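Local structure of carboxymuconolactone decarboxylase family protein (Thermotoga maritima, 1VKE) at residues Leu53-Lys56 with Thr57-Met61; Asn42-Ser45 with Ala46-Pro50. The protein belongs to the AhpD-like carboxymuconolactone decarboxylase family and possibly serves in the antioxidative response, perhaps with peroxiredoxin-like activity. All coordinates share one frame; numbering follows the deposited sequence.

Interaction 1: Leu53-Lys56 with Thr57-Met61; sequences LDVK and TKELM
Asp54 and Thr57 close the first turn of helix 55-68, with Asp54 as N-cap. Its OD1 takes two hydrogen bonds from one residue, from Thr57 N at 2.9 Å, nearly in line with the C-O bond, and from Thr57 OG1 at 2.6 Å, the two donors lying on opposite faces of the carboxylate plane. Thr57 sets its hydroxyl beside its own backbone N (chi1 -65°), which lets both groups converge on the one oxygen. Water 1 donates to Thr57 OG1 and accepts from Asp54 N, bridging the cap. Without the hydroxyl, as with an alanine here, OD1 would probably lose one of its two Thr57 donors and the water its acceptor. Leu53, just ahead of the cap, lays CB against Lys58 CE at 3.8 Å and crosses Met61 at about a right angle, Leu53 CD1 to Met61 CE 3.8 Å. Lys56 runs side by side with Leu60, Lys56 CG lying 4.0 Å from Leu60 CD1. The Lys56 amine goes on to a salt bridge with Glu91. Leu60 N bonds to Lys56 O at 2.9 Å. The capping carboxylate thus satisfies an amide that the helix itself cannot serve, and its negative charge would probably suit the positive end of the helix dipole.

Interaction 2: Asn42-Ser45 with Ala46-Pro50; sequences NLDS and AVYRP
Tyr48 turns one ring edge to Asp44, where helix 35-46 gives way to a loop. Ring carbon CD2 lies 3.1 Å from Asp44 O, which sits near the ring plane, and Asp44 OD1 comes to the same edge, 4.0 Å from CE2, with carboxylate and ring 80° apart. The carboxylate reaches forward because CG stands opposite the backbone N (chi1 -171°). Beside it, Val47 sets CG2 3.5 Å from Asp44 O, while Val47 CG1 lies 3.4 Å from Leu43 O.

Backbone bonds hold these groups in place. Ala46 N donates to Asn42 O and Val47 N to Leu43 O, both of them i to i+4 helical bonds. Tyr48 N instead reaches back three residues to Ser45 O at 3.3 Å, from well above the carbonyl plane. The same residues form a type I beta turn from Ala46 to Arg49, with Arg49 N bonded to Ala46 O. The Arg49 chain bends at chi3 (-65°), folding its guanidinium back so that Ala46 CA lies 3.8 Å above one face, offset toward the rim of the group. At the guanidinium edge, water 2 accepts from NH2 and donates to Asn42 OD1, joining the two exposed side chains.

Asp44 OD2 and Tyr48 OH both hydrogen-bond an unidentified ligand, probably from the crystallisation liquor, consistent with a pocket here. The Tyr48 ring also meets that of His78 on helix 72-84. Val101 of the second subunit packs on Leu43, Asp44 and Val47, and Asn36 of a third subunit lies against Ala46 and Val47, placing the end of helix 35-46 between neighbouring chains, just before the loop that leads to helix 55-68.

In the fold
Interaction 2 comes first along the chain, at the end of helix 35-46 and in the loop behind it; interaction 1 then opens helix 55-68, so the two bracket one interhelical connection of this all-helical chain. Their centres are 11 Å apart and they touch directly. Lys58 NZ probably hydrogen-bonds Arg49 O at 2.7 Å, tying the new helix back to the loop, and the same amine forms a salt bridge with Glu94 of the second subunit. Tyr48 packs on Glu59, whose carboxylate binds His78 and Arg81 of helix 72-84, the helix that also carries Cys74 of the Cys71-Cys74 disulfide. Loop, helix start and subunit interface are thus joined within one family region.

Interaction 1: Leu53-Lys56 with Thr57-Met61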
ATOM      1  N   LEU E  53     -26.118   1.049 -10.334  1.00 11.59           N
ATOM      2  CA  LEU E  53     -25.818   0.199  -9.204  1.00 11.64           C
ATOM      3  C   LEU E  53     -26.498   0.734  -7.951  1.00 11.49           C
ATOM      4  O   LEU E  53     -26.510   1.948  -7.715  1.00 10.87           O
ATOM      5  CB  LEU E  53     -24.307   0.112  -8.946  1.00 13.75           C
ATOM      6  CG  LEU E  53     -23.424  -0.421 -10.067  1.00 14.03           C
ATOM      7  CD1 LEU E  53     -22.000  -0.400  -9.622  1.00 15.69           C
ATOM      8  CD2 LEU E  53     -23.835  -1.815 -10.434  1.00 18.31           C
ATOM      9  N   ASP E  54     -27.100  -0.168  -7.191  1.00 10.97           N
ATOM     10  CA  ASP E  54     -27.840   0.229  -6.016  1.00 11.37           C
ATOM     11  C   ASP E  54     -26.951   0.489  -4.827  1.00 11.89           C
ATOM     12  O   ASP E  54     -25.731   0.221  -4.866  1.00 11.94           O
ATOM     13  CB  ASP E  54     -28.980  -0.731  -5.674  1.00 12.99           C
ATOM     14  CG  ASP E  54     -28.552  -2.089  -5.164  1.00 21.86           C
ATOM     15  OD1 ASP E  54     -27.384  -2.366  -4.851  1.00 16.64           O
ATOM     16  OD2 ASP E  54     -29.426  -2.979  -5.012  1.00 24.59           O
ATOM     17  N   VAL E  55     -27.527   1.099  -3.799  1.00 12.98           N
ATOM     18  CA  VAL E  55     -26.706   1.527  -2.693  1.00 11.20           C
ATOM     19  C   VAL E  55     -26.052   0.343  -1.966  1.00 11.75           C
ATOM     20  O   VAL E  55     -24.846   0.399  -1.590  1.00 11.49           O
ATOM     21  CB  VAL E  55     -27.441   2.476  -1.748  0.65 13.98           C
ATOM     22  CG1 VAL E  55     -28.638   1.809  -1.150  0.65 15.87           C
ATOM     23  CG2 VAL E  55     -26.506   3.021  -0.698  0.65 14.33           C
ATOM     24  N   LYS E  56     -26.786  -0.757  -1.789  1.00 12.90           N
ATOM     25  CA  LYS E  56     -26.168  -1.901  -1.110  1.00 12.97           C
ATOM     26  C   LYS E  56     -24.920  -2.375  -1.854  1.00 12.78           C
ATOM     27  O   LYS E  56     -23.838  -2.607  -1.249  1.00 11.11           O
ATOM     28  CB  LYS E  56     -27.156  -3.054  -0.962  1.00 12.50           C
ATOM     29  CG  LYS E  56     -26.580  -4.209  -0.181  1.00 14.41           C
ATOM     30  CD  LYS E  56     -27.632  -5.241   0.180  1.00 22.80           C
ATOM     31  CE  LYS E  56     -28.081  -6.040  -0.969  1.00 28.98           C
ATOM     32  NZ  LYS E  56     -29.000  -7.103  -0.466  1.00 25.43           N
ATOM     33  N   THR E  57     -25.029  -2.437  -3.171  1.00 11.95           N
ATOM     34  CA  THR E  57     -23.930  -2.858  -4.022  1.00 13.40           C
ATOM     35  C   THR E  57     -22.753  -1.913  -3.885  1.00 11.65           C
ATOM     36  O   THR E  57     -21.597  -2.362  -3.755  1.00 11.18           O
ATOM     37  CB  THR E  57     -24.391  -2.910  -5.461  1.00 14.61           C
ATOM     38  OG1 THR E  57     -25.403  -3.938  -5.615  1.00 15.19           O
ATOM     39  CG2 THR E  57     -23.248  -3.338  -6.373  1.00 14.98           C
ATOM     40  N   LYS E  58     -23.028  -0.605  -3.967  1.00 10.49           N
ATOM     41  CA  LYS E  58     -21.928   0.384  -3.886  1.00  9.49           C
ATOM     42  C   LYS E  58     -21.237   0.351  -2.513  1.00  7.73           C
ATOM     43  O   LYS E  58     -19.986   0.440  -2.417  1.00  9.57           O
ATOM     44  CB  LYS E  58     -22.412   1.787  -4.253  1.00  9.57           C
ATOM     45  CG  LYS E  58     -22.805   1.951  -5.696  1.00  8.46           C
ATOM     46  CD  LYS E  58     -23.051   3.396  -6.046  1.00  9.44           C
ATOM     47  CE  LYS E  58     -23.470   3.576  -7.493  1.00  9.96           C
ATOM     48  NZ  LYS E  58     -23.424   4.979  -8.018  1.00 10.25           N
ATOM     49  N   GLU E  59     -22.023   0.196  -1.454  1.00  7.86           N
ATOM     50  CA  GLU E  59     -21.424   0.109  -0.103  1.00  8.66           C
ATOM     51  C   GLU E  59     -20.598  -1.171   0.100  1.00 10.91           C
ATOM     52  O   GLU E  59     -19.551  -1.134   0.744  1.00 11.39           O
ATOM     53  CB  GLU E  59     -22.486   0.309   0.964  1.00 10.77           C
ATOM     54  CG  GLU E  59     -23.079   1.717   0.943  1.00 11.06           C
ATOM     55  CD  GLU E  59     -22.143   2.830   1.448  1.00 14.88           C
ATOM     56  OE1 GLU E  59     -21.062   2.509   1.972  1.00 14.20           O
ATOM     57  OE2 GLU E  59     -22.528   4.032   1.363  1.00 15.52           O
ATOM     58  N   LEU E  60     -21.033  -2.277  -0.488  1.00  8.95           N
ATOM     59  CA  LEU E  60     -20.241  -3.498  -0.508  1.00 11.76           C
ATOM     60  C   LEU E  60     -18.937  -3.303  -1.296  1.00 10.88           C
ATOM     61  O   LEU E  60     -17.883  -3.786  -0.906  1.00 10.66           O
ATOM     62  CB  LEU E  60     -21.036  -4.666  -1.060  1.00 10.27           C
ATOM     63  CG  LEU E  60     -22.088  -5.205  -0.088  1.00 10.83           C
ATOM     64  CD1 LEU E  60     -23.067  -6.041  -0.926  1.00 13.42           C
ATOM     65  CD2 LEU E  60     -21.478  -6.037   1.035  1.00 14.50           C
ATOM     66  N   MET E  61     -18.972  -2.564  -2.393  1.00 10.66           N
ATOM     67  CA  MET E  61     -17.726  -2.202  -3.094  1.00 11.27           C
ATOM     68  C   MET E  61     -16.809  -1.331  -2.264  1.00 12.53           C
ATOM     69  O   MET E  61     -15.596  -1.543  -2.263  1.00 11.58           O
ATOM     70  CB  MET E  61     -18.044  -1.514  -4.432  1.00 12.49           C
ATOM     71  CG  MET E  61     -18.733  -2.428  -5.412  1.00 15.85           C
ATOM     72  SD  MET E  61     -19.330  -1.488  -6.855  1.00 16.41           S
ATOM     73  CE  MET E  61     -19.806  -2.893  -7.840  1.00 21.53           C
TER
HETATM   74  O   HOH W   1     -26.898  -2.966  -8.072  1.00 39.49           O

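Interaction 2: Asn42-Ser45 with Ala46-Pro50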
ATOM      1  N   ASN E  42     -17.266  15.821  -0.452  1.00 12.56           N
ATOM      2  CA  ASN E  42     -18.569  15.737  -1.087  1.00 13.58           C
ATOM      3  C   ASN E  42     -18.547  14.668  -2.198  1.00 13.85           C
ATOM      4  O   ASN E  42     -19.502  13.932  -2.346  1.00 14.49           O
ATOM      5  CB  ASN E  42     -18.965  17.099  -1.629  1.00 15.25           C
ATOM      6  CG  ASN E  42     -20.369  17.117  -2.203  1.00 28.69           C
ATOM      7  OD1 ASN E  42     -20.549  17.267  -3.408  1.00 41.95           O
ATOM      8  ND2 ASN E  42     -21.368  16.950  -1.344  1.00 35.30           N
ATOM      9  N   LEU E  43     -17.451  14.574  -2.945  1.00 12.42           N
ATOM     10  CA  LEU E  43     -17.330  13.543  -3.969  1.00 13.52           C
ATOM     11  C   LEU E  43     -17.306  12.143  -3.370  1.00 12.96           C
ATOM     12  O   LEU E  43     -17.857  11.199  -3.987  1.00 16.38           O
ATOM     13  CB  LEU E  43     -16.069  13.843  -4.783  0.65 14.89           C
ATOM     14  CG  LEU E  43     -15.822  13.047  -6.044  0.65 18.85           C
ATOM     15  CD1 LEU E  43     -17.012  13.093  -7.012  0.65 19.75           C
ATOM     16  CD2 LEU E  43     -14.614  13.649  -6.690  0.65 23.16           C
ATOM     17  N   ASP E  44     -16.612  11.999  -2.238  1.00 14.04           N
ATOM     18  CA  ASP E  44     -16.538  10.734  -1.497  1.00 15.08           C
ATOM     19  C   ASP E  44     -17.960  10.284  -1.127  1.00 19.49           C
ATOM     20  O   ASP E  44     -18.310   9.129  -1.303  1.00 21.88           O
ATOM     21  CB  ASP E  44     -15.700  10.891  -0.245  1.00 15.34           C
ATOM     22  CG  ASP E  44     -15.406   9.558   0.445  1.00 18.14           C
ATOM     23  OD1 ASP E  44     -15.169   8.533  -0.225  1.00 24.16           O
ATOM     24  OD2 ASP E  44     -15.338   9.507   1.662  1.00 26.00           O
ATOM     25  N   SER E  45     -18.808  11.208  -0.728  1.00 14.41           N
ATOM     26  CA  SER E  45     -20.216  10.845  -0.438  1.00 15.11           C
ATOM     27  C   SER E  45     -20.986  10.557  -1.719  1.00 12.45           C
ATOM     28  O   SER E  45     -21.765   9.571  -1.825  1.00 13.02           O
ATOM     29  CB  SER E  45     -20.870  11.982   0.353  0.65 15.32           C
ATOM     30  OG  SER E  45     -22.187  11.642   0.723  0.65 18.85           O
ATOM     31  N   ALA E  46     -20.767  11.390  -2.745  1.00 12.18           N
ATOM     32  CA  ALA E  46     -21.504  11.263  -4.005  1.00 12.19           C
ATOM     33  C   ALA E  46     -21.367   9.912  -4.721  1.00 10.91           C
ATOM     34  O   ALA E  46     -22.327   9.411  -5.288  1.00 13.24           O
ATOM     35  CB  ALA E  46     -21.106  12.357  -4.969  1.00 12.47           C
ATOM     36  N   VAL E  47     -20.158   9.348  -4.732  1.00 10.69           N
ATOM     37  CA  VAL E  47     -19.889   8.109  -5.494  1.00  9.74           C
ATOM     38  C   VAL E  47     -20.609   6.895  -4.935  1.00 11.22           C
ATOM     39  O   VAL E  47     -20.645   5.882  -5.608  1.00 14.40           O
ATOM     40  CB  VAL E  47     -18.404   7.847  -5.710  1.00 12.24           C
ATOM     41  CG1 VAL E  47     -17.794   8.948  -6.542  1.00 18.68           C
ATOM     42  CG2 VAL E  47     -17.669   7.612  -4.398  1.00 13.32           C
ATOM     43  N   TYR E  48     -21.152   6.976  -3.707  1.00 12.58           N
ATOM     44  CA  TYR E  48     -21.933   5.894  -3.153  1.00 12.18           C
ATOM     45  C   TYR E  48     -23.438   6.099  -3.274  1.00 14.45           C
ATOM     46  O   TYR E  48     -24.203   5.227  -2.849  1.00 14.37           O
ATOM     47  CB  TYR E  48     -21.552   5.667  -1.684  1.00 12.43           C
ATOM     48  CG  TYR E  48     -20.108   5.218  -1.539  1.00 10.59           C
ATOM     49  CD1 TYR E  48     -19.738   3.893  -1.790  1.00 10.73           C
ATOM     50  CD2 TYR E  48     -19.118   6.112  -1.249  1.00 12.94           C
ATOM     51  CE1 TYR E  48     -18.404   3.486  -1.703  1.00 11.83           C
ATOM     52  CE2 TYR E  48     -17.792   5.714  -1.178  1.00 10.19           C
ATOM     53  CZ  TYR E  48     -17.464   4.406  -1.411  1.00 12.00           C
ATOM     54  OH  TYR E  48     -16.131   4.063  -1.300  1.00 15.05           O
ATOM     55  N   ARG E  49     -23.886   7.243  -3.816  1.00 13.09           N
ATOM     56  CA  ARG E  49     -25.305   7.450  -4.088  1.00 11.53           C
ATOM     57  C   ARG E  49     -25.713   6.512  -5.242  1.00 13.73           C
ATOM     58  O   ARG E  49     -24.900   6.219  -6.114  1.00 14.41           O
ATOM     59  CB  ARG E  49     -25.619   8.915  -4.431  1.00 12.70           C
ATOM     60  CG  ARG E  49     -25.470   9.910  -3.313  1.00 16.47           C
ATOM     61  CD  ARG E  49     -26.257  11.217  -3.561  1.00 19.24           C
ATOM     62  NE  ARG E  49     -25.756  11.992  -4.708  1.00 24.75           N
ATOM     63  CZ  ARG E  49     -24.930  13.047  -4.639  1.00 27.27           C
ATOM     64  NH1 ARG E  49     -24.483  13.502  -3.477  1.00 23.19           N
ATOM     65  NH2 ARG E  49     -24.550  13.657  -5.760  1.00 29.93           N
ATOM     66  N   PRO E  50     -26.943   6.014  -5.195  1.00 14.56           N
ATOM     67  CA  PRO E  50     -27.359   4.977  -6.148  1.00 16.08           C
ATOM     68  C   PRO E  50     -27.484   5.508  -7.576  1.00 14.60           C
ATOM     69  O   PRO E  50     -27.820   6.661  -7.773  1.00 14.45           O
ATOM     70  CB  PRO E  50     -28.690   4.513  -5.603  1.00 17.06           C
ATOM     71  CG  PRO E  50     -29.243   5.668  -4.850  1.00 14.49           C
ATOM     72  CD  PRO E  50     -28.014   6.371  -4.261  1.00 14.77           C
TER
HETATM   73  O   HOH W   2     -22.845  16.104  -4.856  1.00 39.10           O